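Local coordinates for putative cytoplasmic protein (Salmonella typhimurium, PDB 2GK3) that is of unknown function but forms hexamers and belongs to a family of putative glutamine amidotransferases, of the class I glutamine amidotransferase-like type, at residues Val13-Ile25 / Ser35-Glu47. Numbering follows the deposited sequence. Where two conformers were deposited one is given.
Sequences VLFIGESWHIHMI and SSKYEEGATWLLE
Glu39 O lies over the centre of one face of the Trp20 ring, and Glu39 OE2 meets the ring at its edge. Trp20 NE1 gives OE2 a nearly straight hydrogen bond of 2.9 Å within the ring plane. The carboxylate stands almost perpendicular to the indole (89°) and takes the bond from above its own plane. Trp20 CG sits between its backbone N and carbonyl carbon (chi1 54°), which folds the indole back over the partner strand until CH2 reaches Gly41 CA at 3.4 Å. On the other side of the ribbon, in one of the two conformers of His21, Tyr38 CD1 rests on one face of the His21 ring, 3.3 Å from NE2, with the planes at 41°. The His23 ring uses its edge: ND1 donates in plane to Ser36 OG at 3.0 Å, and this OG also bonds Ser27 of a fourth subunit. Leu46 CD2 covers a face of the Phe15 ring, a CH-pi contact 4.0 Å from the centroid, while Leu45 CD1 comes in obliquely. One water bridges Glu18 O and Ala42 N, where the ribbon gives way to the helix. Strands 19-25 and 35-40 are the arms of a long antiparallel beta hairpin reaching out from the core; Phe15 packs on the helix that follows. His21 to Ile25 pair antiparallel with a strand of a second subunit, so the hairpin extends the sheet across an interface of the hexamer.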
loop_
_atom_site.group_PDB
_atom_site.type_symbol
_atom_site.label_atom_id
_atom_site.label_comp_id
_atom_site.label_asym_id
_atom_site.label_seq_id
_atom_site.Cartn_x
_atom_site.Cartn_y
_atom_site.Cartn_z
ATOM N N VAL E 13 -6.976 22.378 28.637
ATOM C CA VAL E 13 -5.846 21.891 27.829
ATOM C C VAL E 13 -6.317 21.284 26.503
ATOM O O VAL E 13 -7.257 20.493 26.486
ATOM C CB VAL E 13 -5.007 20.856 28.619
ATOM C CG1 VAL E 13 -3.906 20.212 27.737
ATOM C CG2 VAL E 13 -4.409 21.494 29.863
ATOM N N LEU E 14 -5.663 21.662 25.404
ATOM C CA LEU E 14 -5.893 21.065 24.088
ATOM C C LEU E 14 -4.881 19.943 23.883
ATOM O O LEU E 14 -3.684 20.184 23.878
ATOM C CB LEU E 14 -5.723 22.126 22.993
ATOM C CG LEU E 14 -6.466 22.068 21.650
ATOM C CD1 LEU E 14 -5.562 22.571 20.556
ATOM C CD2 LEU E 14 -7.020 20.691 21.270
ATOM N N PHE E 15 -5.347 18.711 23.740
ATOM C CA PHE E 15 -4.436 17.590 23.537
ATOM C C PHE E 15 -4.501 17.148 22.069
ATOM O O PHE E 15 -5.540 16.673 21.609
ATOM C CB PHE E 15 -4.783 16.436 24.487
ATOM C CG PHE E 15 -3.750 15.319 24.504
ATOM C CD1 PHE E 15 -2.901 15.160 25.588
ATOM C CD2 PHE E 15 -3.641 14.429 23.433
ATOM C CE1 PHE E 15 -1.952 14.142 25.599
ATOM C CE2 PHE E 15 -2.699 13.413 23.434
ATOM C CZ PHE E 15 -1.856 13.265 24.511
ATOM N N ILE E 16 -3.399 17.318 21.334
ATOM C CA ILE E 16 -3.365 16.994 19.922
ATOM C C ILE E 16 -2.562 15.723 19.629
ATOM O O ILE E 16 -1.427 15.546 20.090
ATOM C CB ILE E 16 -2.830 18.160 19.078
ATOM C CG1 ILE E 16 -3.480 19.490 19.492
ATOM C CG2 ILE E 16 -3.063 17.896 17.609
ATOM C CD1 ILE E 16 -2.886 20.733 18.789
ATOM N N GLY E 17 -3.168 14.821 18.872
ATOM C CA GLY E 17 -2.428 13.717 18.277
ATOM C C GLY E 17 -2.874 12.382 18.782
ATOM O O GLY E 17 -4.046 12.177 18.999
ATOM N N GLU E 18 -1.928 11.468 18.952
ATOM C CA GLU E 18 -2.190 10.148 19.563
ATOM C C GLU E 18 -3.329 9.356 18.908
ATOM O O GLU E 18 -4.092 8.663 19.578
ATOM C CB GLU E 18 -2.388 10.272 21.089
ATOM C CG GLU E 18 -1.104 10.489 21.860
ATOM C CD GLU E 18 -0.159 9.291 21.815
ATOM O OE1 GLU E 18 -0.617 8.149 21.578
ATOM O OE2 GLU E 18 1.056 9.496 22.022
ATOM N N SER E 19 -3.410 9.450 17.584
ATOM C CA SER E 19 -4.337 8.633 16.812
ATOM C C SER E 19 -3.709 8.207 15.499
ATOM O O SER E 19 -2.815 8.879 14.989
ATOM C CB SER E 19 -5.634 9.396 16.556
ATOM O OG SER E 19 -5.384 10.550 15.802
ATOM N N TRP E 20 -4.176 7.085 14.965
ATOM C CA TRP E 20 -3.655 6.572 13.712
ATOM C C TRP E 20 -4.657 5.657 13.005
ATOM O O TRP E 20 -5.586 5.137 13.628
ATOM C CB TRP E 20 -2.305 5.859 13.927
ATOM C CG TRP E 20 -2.379 4.809 14.964
ATOM C CD1 TRP E 20 -2.823 3.528 14.791
ATOM C CD2 TRP E 20 -2.016 4.924 16.346
ATOM N NE1 TRP E 20 -2.750 2.838 15.976
ATOM C CE2 TRP E 20 -2.263 3.672 16.947
ATOM C CE3 TRP E 20 -1.500 5.956 17.131
ATOM C CZ2 TRP E 20 -2.020 3.430 18.297
ATOM C CZ3 TRP E 20 -1.262 5.720 18.461
ATOM C CH2 TRP E 20 -1.522 4.469 19.035
ATOM N N HIS E 21 -4.428 5.449 11.705
ATOM C CA HIS E 21 -5.279 4.636 10.832
ATOM C C HIS E 21 -4.404 3.590 10.118
ATOM O O HIS E 21 -3.772 3.907 9.102
ATOM C CB HIS E 21 -5.936 5.529 9.756
ATOM C CG HIS E 21 -7.124 6.320 10.223
ATOM N ND1 HIS E 21 -7.029 7.622 10.663
ATOM C CD2 HIS E 21 -8.443 6.014 10.254
ATOM C CE1 HIS E 21 -8.230 8.074 10.978
ATOM N NE2 HIS E 21 -9.107 7.117 10.740
ATOM N N ILE E 22 -4.354 2.354 10.621
ATOM C CA ILE E 22 -3.522 1.328 9.976
ATOM C C ILE E 22 -4.276 0.718 8.817
ATOM O O ILE E 22 -5.427 0.313 8.956
ATOM C CB ILE E 22 -3.029 0.181 10.916
ATOM C CG1 ILE E 22 -2.252 0.715 12.125
ATOM C CG2 ILE E 22 -2.136 -0.791 10.155
ATOM C CD1 ILE E 22 -3.085 0.766 13.373
ATOM N N HIS E 23 -3.614 0.670 7.666
ATOM C CA HIS E 23 -4.016 -0.230 6.618
ATOM C C HIS E 23 -3.125 -1.469 6.708
ATOM O O HIS E 23 -1.917 -1.354 6.627
ATOM C CB HIS E 23 -3.895 0.452 5.267
ATOM C CG HIS E 23 -4.408 -0.379 4.137
ATOM N ND1 HIS E 23 -5.716 -0.811 4.069
ATOM C CD2 HIS E 23 -3.782 -0.880 3.043
ATOM C CE1 HIS E 23 -5.876 -1.540 2.979
ATOM N NE2 HIS E 23 -4.719 -1.595 2.337
HETATM N N MSE E 24 -3.715 -2.646 6.917
HETATM C CA MSE E 24 -2.932 -3.907 6.945
HETATM C C MSE E 24 -3.166 -4.740 5.729
HETATM O O MSE E 24 -4.292 -5.159 5.477
HETATM C CB MSE E 24 -3.334 -4.812 8.088
HETATM C CG MSE E 24 -3.282 -4.235 9.426
HETATM SE SE MSE E 24 -3.328 -5.687 10.671
HETATM C CE MSE E 24 -3.817 -4.473 12.046
ATOM N N ILE E 25 -2.093 -5.038 5.027
ATOM C CA ILE E 25 -2.131 -5.893 3.880
ATOM C C ILE E 25 -1.624 -7.268 4.339
ATOM O O ILE E 25 -0.452 -7.409 4.720
ATOM C CB ILE E 25 -1.246 -5.320 2.742
ATOM C CG1 ILE E 25 -1.755 -3.916 2.300
ATOM C CG2 ILE E 25 -1.143 -6.303 1.580
ATOM C CD1 ILE E 25 -0.760 -3.099 1.425
ATOM N N SER E 35 -7.187 -5.427 6.032
ATOM C CA SER E 35 -8.078 -4.984 7.093
ATOM C C SER E 35 -7.599 -3.604 7.537
ATOM O O SER E 35 -6.392 -3.321 7.515
ATOM C CB SER E 35 -8.130 -5.977 8.263
ATOM O OG SER E 35 -6.860 -6.165 8.874
ATOM N N SER E 36 -8.539 -2.731 7.895
ATOM C CA SER E 36 -8.166 -1.369 8.227
ATOM C C SER E 36 -8.623 -1.057 9.619
ATOM O O SER E 36 -9.720 -1.414 10.008
ATOM C CB SER E 36 -8.687 -0.345 7.206
ATOM O OG SER E 36 -7.981 -0.487 5.988
ATOM N N LYS E 37 -7.758 -0.359 10.349
ATOM C CA LYS E 37 -7.854 -0.310 11.789
ATOM C C LYS E 37 -7.556 1.111 12.300
ATOM O O LYS E 37 -6.413 1.587 12.206
ATOM C CB LYS E 37 -6.870 -1.342 12.389
ATOM C CG LYS E 37 -7.056 -1.571 13.874
ATOM C CD LYS E 37 -5.982 -2.501 14.470
ATOM C CE LYS E 37 -6.364 -2.816 15.910
ATOM N NZ LYS E 37 -5.253 -3.473 16.651
ATOM N N TYR E 38 -8.590 1.781 12.809
ATOM C CA TYR E 38 -8.407 2.987 13.618
ATOM C C TYR E 38 -8.102 2.653 15.103
ATOM O O TYR E 38 -8.657 1.703 15.659
ATOM C CB TYR E 38 -9.633 3.885 13.501
ATOM C CG TYR E 38 -9.512 5.187 14.248
ATOM C CD1 TYR E 38 -8.615 6.177 13.823
ATOM C CD2 TYR E 38 -10.296 5.445 15.365
ATOM C CE1 TYR E 38 -8.494 7.390 14.502
ATOM C CE2 TYR E 38 -10.184 6.659 16.063
ATOM C CZ TYR E 38 -9.276 7.620 15.628
ATOM O OH TYR E 38 -9.152 8.816 16.295
ATOM N N GLU E 39 -7.202 3.418 15.725
ATOM C CA GLU E 39 -6.948 3.325 17.169
ATOM C C GLU E 39 -6.594 4.695 17.684
ATOM O O GLU E 39 -6.116 5.555 16.936
ATOM C CB GLU E 39 -5.796 2.367 17.544
ATOM C CG GLU E 39 -5.666 1.073 16.735
ATOM C CD GLU E 39 -4.581 0.155 17.284
ATOM O OE1 GLU E 39 -4.849 -0.501 18.314
ATOM O OE2 GLU E 39 -3.464 0.080 16.699
ATOM N N GLU E 40 -6.846 4.901 18.971
ATOM C CA GLU E 40 -6.364 6.069 19.678
ATOM C C GLU E 40 -5.411 5.596 20.758
ATOM O O GLU E 40 -5.675 4.598 21.420
ATOM C CB GLU E 40 -7.527 6.856 20.240
ATOM C CG GLU E 40 -8.311 7.490 19.126
ATOM C CD GLU E 40 -9.481 8.313 19.588
ATOM O OE1 GLU E 40 -10.019 9.052 18.746
ATOM O OE2 GLU E 40 -9.854 8.236 20.778
ATOM N N GLY E 41 -4.297 6.311 20.918
ATOM C CA GLY E 41 -3.159 5.810 21.666
ATOM C C GLY E 41 -3.017 6.247 23.104
ATOM O O GLY E 41 -2.269 5.617 23.858
ATOM N N ALA E 42 -3.727 7.315 23.479
ATOM C CA ALA E 42 -3.604 7.921 24.815
ATOM C C ALA E 42 -4.895 7.916 25.664
ATOM O O ALA E 42 -5.070 8.758 26.547
ATOM C CB ALA E 42 -3.015 9.335 24.718
ATOM N N THR E 43 -5.777 6.958 25.418
ATOM C CA THR E 43 -7.030 6.835 26.176
ATOM C C THR E 43 -6.784 6.839 27.696
ATOM O O THR E 43 -7.445 7.575 28.440
ATOM C CB THR E 43 -7.836 5.593 25.684
ATOM O OG1 THR E 43 -8.059 5.723 24.266
ATOM C CG2 THR E 43 -9.204 5.470 26.379
ATOM N N TRP E 44 -5.805 6.050 28.145
ATOM C CA TRP E 44 -5.390 6.027 29.551
ATOM C C TRP E 44 -5.004 7.396 30.113
ATOM O O TRP E 44 -5.577 7.856 31.115
ATOM C CB TRP E 44 -4.232 5.046 29.750
ATOM C CG TRP E 44 -3.701 4.980 31.165
ATOM C CD1 TRP E 44 -2.420 5.219 31.570
ATOM C CD2 TRP E 44 -4.439 4.640 32.352
ATOM N NE1 TRP E 44 -2.305 5.043 32.934
ATOM C CE2 TRP E 44 -3.530 4.689 33.437
ATOM C CE3 TRP E 44 -5.774 4.284 32.599
ATOM C CZ2 TRP E 44 -3.916 4.398 34.754
ATOM C CZ3 TRP E 44 -6.162 4.003 33.903
ATOM C CH2 TRP E 44 -5.235 4.059 34.968
ATOM N N LEU E 45 -4.018 8.028 29.484
ATOM C CA LEU E 45 -3.572 9.340 29.898
ATOM C C LEU E 45 -4.760 10.302 29.997
ATOM O O LEU E 45 -4.945 10.954 31.017
ATOM C CB LEU E 45 -2.556 9.894 28.900
ATOM C CG LEU E 45 -1.491 10.902 29.349
ATOM C CD1 LEU E 45 -1.153 11.850 28.211
ATOM C CD2 LEU E 45 -1.838 11.692 30.605
ATOM N N LEU E 46 -5.556 10.393 28.937
ATOM C CA LEU E 46 -6.683 11.331 28.910
ATOM C C LEU E 46 -7.692 11.076 30.047
ATOM O O LEU E 46 -8.268 12.015 30.577
ATOM C CB LEU E 46 -7.373 11.321 27.531
ATOM C CG LEU E 46 -6.518 11.729 26.319
ATOM C CD1 LEU E 46 -7.215 11.378 25.019
ATOM C CD2 LEU E 46 -6.136 13.209 26.357
ATOM N N GLU E 47 -7.874 9.814 30.418
ATOM C CA GLU E 47 -8.711 9.452 31.544
ATOM C C GLU E 47 -8.125 9.954 32.860
ATOM O O GLU E 47 -8.849 10.404 33.739
ATOM C CB GLU E 47 -8.923 7.934 31.568
ATOM C CG GLU E 47 -9.874 7.415 32.631
ATOM C CD GLU E 47 -11.182 8.185 32.703
ATOM O OE1 GLU E 47 -11.653 8.695 31.658
ATOM O OE2 GLU E 47 -11.738 8.285 33.817
HETATM O O HOH W 1 -5.919 8.946 22.096
#